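Local coordinates for protein phenylalanine ammonia-lyase (Rhodosporidium toruloides, PDB 1Y2M) that catalyses the non-oxidative deamination of L-phenylalanine and L-tyrosine to trans-cinnamate and p-coumarate, releasing ammonium, and works as a homotetramer, at residues S290-M304 with I432-L444. Sequence-based numbering, arbitrary orientation.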
loop_
_atom_site.group_PDB
_atom_site.type_symbol
_atom_site.label_atom_id
_atom_site.label_comp_id
_atom_site.label_asym_id
_atom_site.label_seq_id
_atom_site.Cartn_x
_atom_site.Cartn_y
_atom_site.Cartn_z
ATOM N N SER B 290 4.673 -17.627 15.044
ATOM C CA SER B 290 5.927 -17.933 14.371
ATOM C C SER B 290 6.338 -19.351 14.705
ATOM O O SER B 290 6.725 -20.127 13.833
ATOM C CB SER B 290 7.009 -16.977 14.892
ATOM O OG SER B 290 8.276 -17.300 14.374
ATOM N N LEU B 291 6.216 -19.728 15.985
ATOM C CA LEU B 291 6.577 -21.104 16.396
ATOM C C LEU B 291 5.621 -22.112 15.794
ATOM O O LEU B 291 6.012 -23.194 15.360
ATOM C CB LEU B 291 6.661 -21.241 17.913
ATOM C CG LEU B 291 7.815 -20.457 18.577
ATOM C CD1 LEU B 291 7.850 -20.763 20.093
ATOM C CD2 LEU B 291 9.154 -20.783 17.963
ATOM N N LEU B 292 4.356 -21.768 15.744
ATOM C CA LEU B 292 3.345 -22.657 15.133
ATOM C C LEU B 292 3.600 -22.864 13.628
ATOM O O LEU B 292 3.414 -23.947 13.086
ATOM C CB LEU B 292 1.937 -22.148 15.422
ATOM C CG LEU B 292 0.751 -22.878 14.783
ATOM C CD1 LEU B 292 0.735 -24.364 15.238
ATOM C CD2 LEU B 292 -0.581 -22.218 15.069
ATOM N N SER B 293 4.049 -21.818 12.953
ATOM C CA SER B 293 4.406 -21.885 11.529
ATOM C C SER B 293 5.517 -22.921 11.307
ATOM O O SER B 293 5.508 -23.678 10.334
ATOM C CB SER B 293 4.893 -20.520 11.039
ATOM O OG SER B 293 5.259 -20.651 9.672
ATOM N N GLN B 294 6.476 -22.939 12.223
ATOM C CA GLN B 294 7.600 -23.884 12.159
ATOM C C GLN B 294 7.118 -25.322 12.401
ATOM O O GLN B 294 7.509 -26.276 11.718
ATOM C CB GLN B 294 8.651 -23.499 13.173
ATOM C CG GLN B 294 9.346 -22.244 12.701
ATOM C CD GLN B 294 10.389 -21.716 13.665
ATOM O OE1 GLN B 294 11.257 -22.471 14.088
ATOM N NE2 GLN B 294 10.322 -20.448 13.994
ATOM N N SER B 295 6.262 -25.462 13.394
ATOM C CA SER B 295 5.656 -26.747 13.697
ATOM C C SER B 295 4.846 -27.308 12.523
ATOM O O SER B 295 4.934 -28.483 12.169
ATOM C CB SER B 295 4.813 -26.668 14.985
ATOM O OG SER B 295 5.642 -26.348 16.117
ATOM N N LEU B 296 4.063 -26.444 11.886
ATOM C CA LEU B 296 3.280 -26.814 10.731
ATOM C C LEU B 296 4.156 -27.151 9.541
ATOM O O LEU B 296 3.847 -28.077 8.804
ATOM C CB LEU B 296 2.343 -25.666 10.372
ATOM C CG LEU B 296 1.152 -25.533 11.299
ATOM C CD1 LEU B 296 0.434 -24.259 11.031
ATOM C CD2 LEU B 296 0.212 -26.684 11.068
ATOM N N THR B 297 5.268 -26.455 9.376
ATOM C CA THR B 297 6.265 -26.809 8.377
ATOM C C THR B 297 6.733 -28.274 8.555
ATOM O O THR B 297 6.737 -29.059 7.601
ATOM C CB THR B 297 7.479 -25.834 8.396
ATOM O OG1 THR B 297 7.042 -24.517 8.067
ATOM C CG2 THR B 297 8.500 -26.268 7.349
ATOM N N ALA B 298 7.103 -28.614 9.783
ATOM C CA ALA B 298 7.582 -29.972 10.111
ATOM C C ALA B 298 6.459 -30.985 9.792
ATOM O O ALA B 298 6.683 -32.016 9.101
ATOM C CB ALA B 298 7.993 -30.063 11.546
HETATM N N MSE B 299 5.243 -30.707 10.244
HETATM C CA MSE B 299 4.149 -31.691 10.048
HETATM C C MSE B 299 3.781 -31.864 8.593
HETATM O O MSE B 299 3.355 -32.930 8.129
HETATM C CB MSE B 299 2.973 -31.322 10.924
HETATM C CG MSE B 299 3.367 -31.406 12.324
HETATM SE SE MSE B 299 1.863 -31.080 13.548
HETATM C CE MSE B 299 1.204 -32.839 13.613
ATOM N N THR B 300 3.915 -30.774 7.853
ATOM C CA THR B 300 3.725 -30.845 6.388
ATOM C C THR B 300 4.807 -31.674 5.704
ATOM O O THR B 300 4.532 -32.409 4.748
ATOM C CB THR B 300 3.575 -29.446 5.772
ATOM O OG1 THR B 300 2.526 -28.704 6.443
ATOM C CG2 THR B 300 3.238 -29.527 4.285
ATOM N N VAL B 301 6.065 -31.539 6.127
ATOM C CA VAL B 301 7.113 -32.377 5.542
ATOM C C VAL B 301 6.704 -33.837 5.789
ATOM O O VAL B 301 6.822 -34.687 4.898
ATOM C CB VAL B 301 8.509 -32.075 6.158
ATOM C CG1 VAL B 301 9.540 -33.101 5.720
ATOM C CG2 VAL B 301 9.000 -30.644 5.808
ATOM N N GLU B 302 6.198 -34.126 6.990
ATOM C CA GLU B 302 5.774 -35.501 7.297
ATOM C C GLU B 302 4.605 -35.958 6.401
ATOM O O GLU B 302 4.666 -36.989 5.754
ATOM C CB GLU B 302 5.415 -35.633 8.782
ATOM C CG GLU B 302 6.611 -35.466 9.690
ATOM C CD GLU B 302 6.245 -35.803 11.140
ATOM O OE1 GLU B 302 5.533 -34.978 11.732
ATOM O OE2 GLU B 302 6.624 -36.895 11.678
ATOM N N ALA B 303 3.556 -35.141 6.287
ATOM C CA ALA B 303 2.401 -35.509 5.467
ATOM C C ALA B 303 2.800 -35.681 3.994
ATOM O O ALA B 303 2.246 -36.494 3.305
ATOM C CB ALA B 303 1.325 -34.467 5.558
HETATM N N MSE B 304 3.790 -34.913 3.541
HETATM C CA MSE B 304 4.231 -34.940 2.131
HETATM C C MSE B 304 5.312 -35.976 1.886
HETATM O O MSE B 304 5.806 -36.076 0.793
HETATM C CB MSE B 304 4.751 -33.567 1.748
HETATM C CG MSE B 304 3.698 -32.484 1.763
HETATM SE SE MSE B 304 2.663 -32.633 0.057
HETATM C CE MSE B 304 4.012 -31.966 -1.264
ATOM N N ILE B 432 4.797 -15.037 6.991
ATOM C CA ILE B 432 4.465 -16.339 7.581
ATOM C C ILE B 432 3.223 -16.885 6.885
ATOM O O ILE B 432 3.188 -18.028 6.415
ATOM C CB ILE B 432 4.168 -16.223 9.106
ATOM C CG1 ILE B 432 5.412 -15.756 9.876
ATOM C CG2 ILE B 432 3.648 -17.573 9.649
ATOM C CD1 ILE B 432 5.152 -15.359 11.298
ATOM N N GLY B 433 2.170 -16.064 6.801
ATOM C CA GLY B 433 0.930 -16.504 6.147
ATOM C C GLY B 433 1.178 -16.990 4.697
ATOM O O GLY B 433 0.692 -18.064 4.292
ATOM N N LYS B 434 1.900 -16.233 3.886
ATOM C CA LYS B 434 2.191 -16.676 2.533
ATOM C C LYS B 434 2.907 -18.028 2.532
ATOM O O LYS B 434 2.535 -18.911 1.780
ATOM C CB LYS B 434 2.987 -15.601 1.804
ATOM C CG LYS B 434 3.301 -15.984 0.385
ATOM C CD LYS B 434 2.086 -16.063 -0.528
ATOM C CE LYS B 434 2.534 -16.353 -1.960
ATOM N NZ LYS B 434 1.483 -16.247 -3.062
ATOM N N LEU B 435 3.880 -18.231 3.413
ATOM C CA LEU B 435 4.557 -19.525 3.494
ATOM C C LEU B 435 3.625 -20.679 3.784
ATOM O O LEU B 435 3.561 -21.676 3.045
ATOM C CB LEU B 435 5.626 -19.484 4.590
ATOM C CG LEU B 435 6.499 -20.759 4.627
ATOM C CD1 LEU B 435 7.295 -20.910 3.260
ATOM C CD2 LEU B 435 7.425 -20.754 5.797
ATOM N N ASN B 436 2.901 -20.565 4.883
ATOM C CA ASN B 436 2.049 -21.673 5.271
ATOM C C ASN B 436 0.917 -21.841 4.247
ATOM O O ASN B 436 0.489 -22.956 3.983
ATOM C CB ASN B 436 1.523 -21.492 6.708
ATOM C CG ASN B 436 2.660 -21.560 7.727
ATOM O OD1 ASN B 436 2.992 -20.581 8.324
ATOM N ND2 ASN B 436 3.284 -22.738 7.881
ATOM N N PHE B 437 0.407 -20.767 3.667
ATOM C CA PHE B 437 -0.623 -20.952 2.612
ATOM C C PHE B 437 -0.002 -21.812 1.480
ATOM O O PHE B 437 -0.624 -22.720 0.946
ATOM C CB PHE B 437 -1.000 -19.610 2.012
ATOM C CG PHE B 437 -1.737 -19.718 0.713
ATOM C CD1 PHE B 437 -3.005 -20.255 0.653
ATOM C CD2 PHE B 437 -1.134 -19.323 -0.441
ATOM C CE1 PHE B 437 -3.671 -20.386 -0.549
ATOM C CE2 PHE B 437 -1.776 -19.469 -1.666
ATOM C CZ PHE B 437 -3.057 -19.996 -1.704
ATOM N N THR B 438 1.196 -21.458 1.039
ATOM C CA THR B 438 1.805 -22.178 -0.093
ATOM C C THR B 438 2.093 -23.620 0.248
ATOM O O THR B 438 1.920 -24.538 -0.602
ATOM C CB THR B 438 3.110 -21.558 -0.658
ATOM O OG1 THR B 438 4.169 -21.550 0.320
ATOM C CG2 THR B 438 2.850 -20.137 -1.119
ATOM N N GLN B 439 2.457 -23.866 1.500
ATOM C CA GLN B 439 2.614 -25.299 1.967
ATOM C C GLN B 439 1.287 -26.045 1.906
ATOM O O GLN B 439 1.223 -27.192 1.413
ATOM C CB GLN B 439 3.141 -25.366 3.407
ATOM C CG GLN B 439 4.539 -24.857 3.581
ATOM C CD GLN B 439 4.939 -24.719 5.027
ATOM O OE1 GLN B 439 4.092 -24.883 5.921
ATOM N NE2 GLN B 439 6.225 -24.395 5.284
ATOM N N LEU B 440 0.252 -25.430 2.458
ATOM C CA LEU B 440 -1.055 -26.054 2.564
ATOM C C LEU B 440 -1.626 -26.271 1.159
ATOM O O LEU B 440 -2.093 -27.344 0.857
ATOM C CB LEU B 440 -1.986 -25.162 3.358
ATOM C CG LEU B 440 -3.456 -25.624 3.397
ATOM C CD1 LEU B 440 -3.558 -26.976 4.031
ATOM C CD2 LEU B 440 -4.295 -24.661 4.228
ATOM N N THR B 441 -1.544 -25.277 0.269
ATOM C CA THR B 441 -2.236 -25.403 -1.016
ATOM C C THR B 441 -1.541 -26.442 -1.910
ATOM O O THR B 441 -2.175 -27.116 -2.723
ATOM C CB THR B 441 -2.473 -24.037 -1.642
ATOM O OG1 THR B 441 -3.540 -24.156 -2.627
ATOM C CG2 THR B 441 -1.220 -23.487 -2.243
ATOM N N GLU B 442 -0.242 -26.640 -1.723
ATOM C CA GLU B 442 0.479 -27.710 -2.395
ATOM C C GLU B 442 -0.032 -29.060 -1.914
ATOM O O GLU B 442 -0.305 -29.963 -2.706
ATOM C CB GLU B 442 1.975 -27.558 -2.140
ATOM C CG GLU B 442 2.844 -28.626 -2.803
ATOM C CD GLU B 442 4.326 -28.446 -2.524
ATOM O OE1 GLU B 442 4.758 -27.356 -2.031
ATOM O OE2 GLU B 442 5.067 -29.433 -2.786
HETATM N N MSE B 443 -0.158 -29.178 -0.606
HETATM C CA MSE B 443 -0.628 -30.402 0.019
HETATM C C MSE B 443 -2.054 -30.767 -0.402
HETATM O O MSE B 443 -2.379 -31.949 -0.445
HETATM C CB MSE B 443 -0.562 -30.311 1.563
HETATM C CG MSE B 443 -0.792 -31.575 2.219
HETATM SE SE MSE B 443 -0.470 -31.442 4.169
HETATM C CE MSE B 443 -1.787 -30.012 4.551
ATOM N N LEU B 444 -2.884 -29.754 -0.667
ATOM C CA LEU B 444 -4.270 -29.935 -1.104
ATOM C C LEU B 444 -4.426 -30.066 -2.629
ATOM O O LEU B 444 -5.569 -30.115 -3.154
ATOM C CB LEU B 444 -5.120 -28.774 -0.592
ATOM C CG LEU B 444 -5.177 -28.684 0.944
ATOM C CD1 LEU B 444 -6.152 -27.534 1.330
ATOM C CD2 LEU B 444 -5.497 -29.975 1.607
#
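The CA atoms of S293 and N436 lie 6.7 Å apart where helices 290-303 and 432-443 run nearly parallel, their axes 10.4 Å apart at the closest and inclined by 19°. At this spacing side chains fill most of the seam, and the pair is a worked example of how polar groups are accommodated in a buried helix interface. S293 OG donates to N436 OD1 at 2.6 Å, in the carbonyl plane and on a lone pair, while N436 ND2 turns back weakly to S293 O. Beside them CG2 of I432 presses on S293 CB at 3.5 Å, a tight fit.

One turn on, Q439 reaches out with its chain extended and crosses T297 at about a right angle. Its NE2 gives T297 OG1 a nearly straight bond of 2.9 Å (166°) lying in the amide plane, and also serves P364 O. With OG1 beside its backbone N (chi1 -63°), T297 in turn donates to S293 O, one turn back in its own helix, so the hydroxyl accepts from one helix and donates within the other. A valine here would probably leave Q439 NE2 without this acceptor and S293 O without its hydroxyl donor.

Toward the C-terminal ends the seam becomes more apolar, apart from the carboxylate of E442. The bent chain of M443, a selenomethionine, brings SE to 3.8 Å from A303 CB and across T300 CG2 at 4.2 Å. Selenomethionine M304 folds across E442, setting CE near OE2. That oxygen is salt-bridged to R362, and the E442 side chain lies about 9 Å from that of R366, a probable cinnamate-binding residue, consistent with this end lying near the substrate pocket. Helix 506-560 packs on N436 and Q439, and helix 368-391 on T297 and L435, both being part of the central bundle of long helices characteristic of the PAL/histidase family.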